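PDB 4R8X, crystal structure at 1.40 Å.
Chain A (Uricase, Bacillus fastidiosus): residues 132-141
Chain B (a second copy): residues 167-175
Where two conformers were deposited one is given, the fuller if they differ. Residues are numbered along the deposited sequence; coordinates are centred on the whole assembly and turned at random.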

# COMPACT_ATOMS: atom_id res chain seq x y z
N SER A 132 -15.06 -16.60 -21.46
CA SER A 132 -14.65 -17.85 -20.83
C SER A 132 -15.58 -18.19 -19.68
O SER A 132 -16.02 -17.30 -18.96
CB SER A 132 -13.22 -17.76 -20.31
OG SER A 132 -12.86 -18.97 -19.65
N ASP A 133 -15.86 -19.48 -19.51
CA ASP A 133 -16.58 -19.94 -18.32
C ASP A 133 -15.63 -20.62 -17.35
O ASP A 133 -16.05 -21.17 -16.34
CB ASP A 133 -17.72 -20.88 -18.70
CG ASP A 133 -17.24 -22.17 -19.34
OD1 ASP A 133 -16.13 -22.18 -19.92
OD2 ASP A 133 -17.98 -23.17 -19.30
N LEU A 134 -14.33 -20.58 -17.66
CA LEU A 134 -13.32 -21.24 -16.84
C LEU A 134 -12.33 -20.27 -16.21
O LEU A 134 -11.90 -20.46 -15.07
CB LEU A 134 -12.55 -22.25 -17.68
CG LEU A 134 -13.40 -23.36 -18.31
CD1 LEU A 134 -12.52 -24.31 -19.11
CD2 LEU A 134 -14.16 -24.09 -17.22
N VAL A 135 -11.95 -19.24 -16.97
CA VAL A 135 -10.89 -18.34 -16.56
C VAL A 135 -11.47 -16.97 -16.25
O VAL A 135 -12.26 -16.43 -17.04
CB VAL A 135 -9.79 -18.25 -17.64
CG1 VAL A 135 -8.72 -17.24 -17.23
CG2 VAL A 135 -9.18 -19.62 -17.89
N PHE A 136 -11.09 -16.43 -15.10
CA PHE A 136 -11.57 -15.13 -14.65
C PHE A 136 -10.42 -14.25 -14.17
O PHE A 136 -9.41 -14.75 -13.67
CB PHE A 136 -12.62 -15.29 -13.54
CG PHE A 136 -13.77 -16.17 -13.94
CD1 PHE A 136 -14.86 -15.64 -14.64
CD2 PHE A 136 -13.75 -17.53 -13.67
CE1 PHE A 136 -15.90 -16.46 -15.03
CE2 PHE A 136 -14.78 -18.35 -14.07
CZ PHE A 136 -15.87 -17.81 -14.74
N ARG A 137 -10.56 -12.94 -14.34
CA ARG A 137 -9.54 -12.01 -13.88
C ARG A 137 -9.89 -11.50 -12.49
O ARG A 137 -11.02 -11.07 -12.25
CB ARG A 137 -9.41 -10.84 -14.86
CG ARG A 137 -8.66 -9.64 -14.29
CD ARG A 137 -8.53 -8.49 -15.31
NE ARG A 137 -9.77 -7.77 -15.58
CZ ARG A 137 -9.84 -6.73 -16.40
NH1 ARG A 137 -8.75 -6.32 -17.03
NH2 ARG A 137 -10.99 -6.11 -16.60
N LYS A 138 -8.94 -11.57 -11.56
CA LYS A 138 -9.13 -10.91 -10.27
C LYS A 138 -9.17 -9.41 -10.49
O LYS A 138 -8.20 -8.81 -10.95
CB LYS A 138 -7.99 -11.23 -9.31
CG LYS A 138 -8.13 -10.51 -7.99
CD LYS A 138 -9.26 -11.11 -7.19
CE LYS A 138 -9.55 -10.32 -5.91
NZ LYS A 138 -10.20 -8.99 -6.09
N SER A 139 -10.29 -8.78 -10.15
CA SER A 139 -10.39 -7.35 -10.36
C SER A 139 -9.97 -6.56 -9.14
O SER A 139 -10.43 -6.82 -8.02
CB SER A 139 -11.81 -6.96 -10.73
OG SER A 139 -11.90 -5.54 -10.81
N ARG A 140 -9.11 -5.57 -9.36
CA ARG A 140 -8.70 -4.64 -8.33
C ARG A 140 -9.46 -3.31 -8.46
O ARG A 140 -9.07 -2.30 -7.88
CB ARG A 140 -7.20 -4.39 -8.36
CG ARG A 140 -6.42 -5.50 -7.67
CD ARG A 140 -6.17 -6.64 -8.62
NE ARG A 140 -5.05 -6.30 -9.48
CZ ARG A 140 -4.82 -6.82 -10.68
NH1 ARG A 140 -5.64 -7.70 -11.22
NH2 ARG A 140 -3.76 -6.43 -11.36
N ASN A 141 -10.54 -3.33 -9.23
CA ASN A 141 -11.38 -2.14 -9.39
C ASN A 141 -12.51 -2.10 -8.36
O ASN A 141 -12.33 -2.55 -7.22
CB ASN A 141 -11.84 -2.00 -10.84
CG ASN A 141 -10.66 -1.78 -11.80
OD1 ASN A 141 -9.68 -1.15 -11.42
ND2 ASN A 141 -10.75 -2.31 -13.02
N ALA B 167 2.06 -5.98 -17.21
CA ALA B 167 2.31 -6.29 -15.81
C ALA B 167 1.01 -6.57 -15.06
O ALA B 167 -0.03 -5.98 -15.39
CB ALA B 167 3.03 -5.13 -15.14
N ASP B 168 1.10 -7.48 -14.09
CA ASP B 168 0.03 -7.71 -13.12
C ASP B 168 -1.23 -8.34 -13.71
O ASP B 168 -2.33 -7.97 -13.32
CB ASP B 168 -0.36 -6.42 -12.39
CG ASP B 168 0.72 -5.92 -11.47
OD1 ASP B 168 1.76 -6.60 -11.34
OD2 ASP B 168 0.53 -4.84 -10.86
N ILE B 169 -1.06 -9.27 -14.64
CA ILE B 169 -2.17 -10.13 -15.06
C ILE B 169 -2.46 -11.07 -13.89
O ILE B 169 -1.54 -11.71 -13.38
CB ILE B 169 -1.79 -10.96 -16.30
CG1 ILE B 169 -1.73 -10.05 -17.53
CG2 ILE B 169 -2.77 -12.12 -16.49
CD1 ILE B 169 -1.09 -10.72 -18.73
N GLN B 170 -3.72 -11.16 -13.45
CA GLN B 170 -4.10 -12.06 -12.35
C GLN B 170 -5.27 -12.89 -12.81
O GLN B 170 -6.37 -12.37 -12.95
CB GLN B 170 -4.45 -11.26 -11.08
CG GLN B 170 -3.34 -10.29 -10.65
CD GLN B 170 -3.58 -9.64 -9.30
OE1 GLN B 170 -4.62 -9.85 -8.67
NE2 GLN B 170 -2.62 -8.84 -8.84
N LEU B 171 -5.05 -14.18 -13.05
CA LEU B 171 -6.09 -15.05 -13.61
C LEU B 171 -6.25 -16.32 -12.80
O LEU B 171 -5.27 -16.92 -12.36
CB LEU B 171 -5.76 -15.45 -15.05
CG LEU B 171 -5.65 -14.33 -16.07
CD1 LEU B 171 -5.13 -14.93 -17.37
CD2 LEU B 171 -6.97 -13.61 -16.25
N ILE B 172 -7.50 -16.71 -12.61
CA ILE B 172 -7.81 -17.98 -11.96
C ILE B 172 -8.52 -18.87 -12.97
O ILE B 172 -9.25 -18.40 -13.82
CB ILE B 172 -8.68 -17.76 -10.70
CG1 ILE B 172 -8.73 -19.03 -9.84
CG2 ILE B 172 -10.08 -17.27 -11.08
CD1 ILE B 172 -9.26 -18.77 -8.44
N LYS B 173 -8.26 -20.18 -12.89
CA LYS B 173 -8.98 -21.13 -13.73
C LYS B 173 -9.73 -22.13 -12.85
O LYS B 173 -9.12 -22.85 -12.07
CB LYS B 173 -8.03 -21.88 -14.67
CG LYS B 173 -8.75 -22.82 -15.66
CD LYS B 173 -7.77 -23.53 -16.58
CE LYS B 173 -8.49 -24.34 -17.66
NZ LYS B 173 -7.54 -24.90 -18.66
N VAL B 174 -11.06 -22.16 -12.98
CA VAL B 174 -11.88 -23.00 -12.10
C VAL B 174 -12.04 -24.46 -12.57
O VAL B 174 -13.09 -25.07 -12.39
CB VAL B 174 -13.27 -22.37 -11.84
CG1 VAL B 174 -13.10 -21.04 -11.10
CG2 VAL B 174 -14.03 -22.18 -13.15
N SER B 175 -10.99 -25.02 -13.15
CA SER B 175 -11.00 -26.42 -13.58
C SER B 175 -9.59 -26.88 -13.92
O SER B 175 -9.28 -28.07 -13.84
CB SER B 175 -11.89 -26.60 -14.81
OG SER B 175 -11.29 -26.00 -15.95

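Two copies of uricase join edge to edge here, the strand of chain B running antiparallel to residues 135-138 of chain A and burying 627 Å² between the stretches, both sides summed. At the start of the contact, the backbone O of D168(B) accepts a hydrogen bond from R140(A) NH2 (2.9 Å) near the guanidinium plane. I169(B) points away and makes no contact. Q170(B) points toward chain A, and its planar amide can lie flat over one face of that guanidinium, CD to R140(A) CZ 3.4 Å; R140(A) NH1 also donates to K138(A) O (2.8 Å), within its own chain. Q170(B) O accepts a hydrogen bond from K138(A) N (3.0 Å). L171(B) sits opposite R137(A) in a non-hydrogen-bonded pair, its apolar side chain reaching V135(A), CB to CG1 4.1 Å. I172(B) bonds twice to F136(A), N to O at 2.9 Å and O to N at 3.0 Å, while its branched apolar side chain packs on F136(A) on the other face. K173(B), paired with V135(A), lends its long aliphatic chain, CG to V135(A) CG2 3.9 Å, and its ammonium bonds elsewhere in the structure. V174(B) N closes the ladder on L134(A) O (2.8 Å), and its compact, branched side chain meets the F136(A) ring edge, CG2 to CE2 4.0 Å. Finally, S175(B) OG lies 3.7 Å from L134(A) CD2.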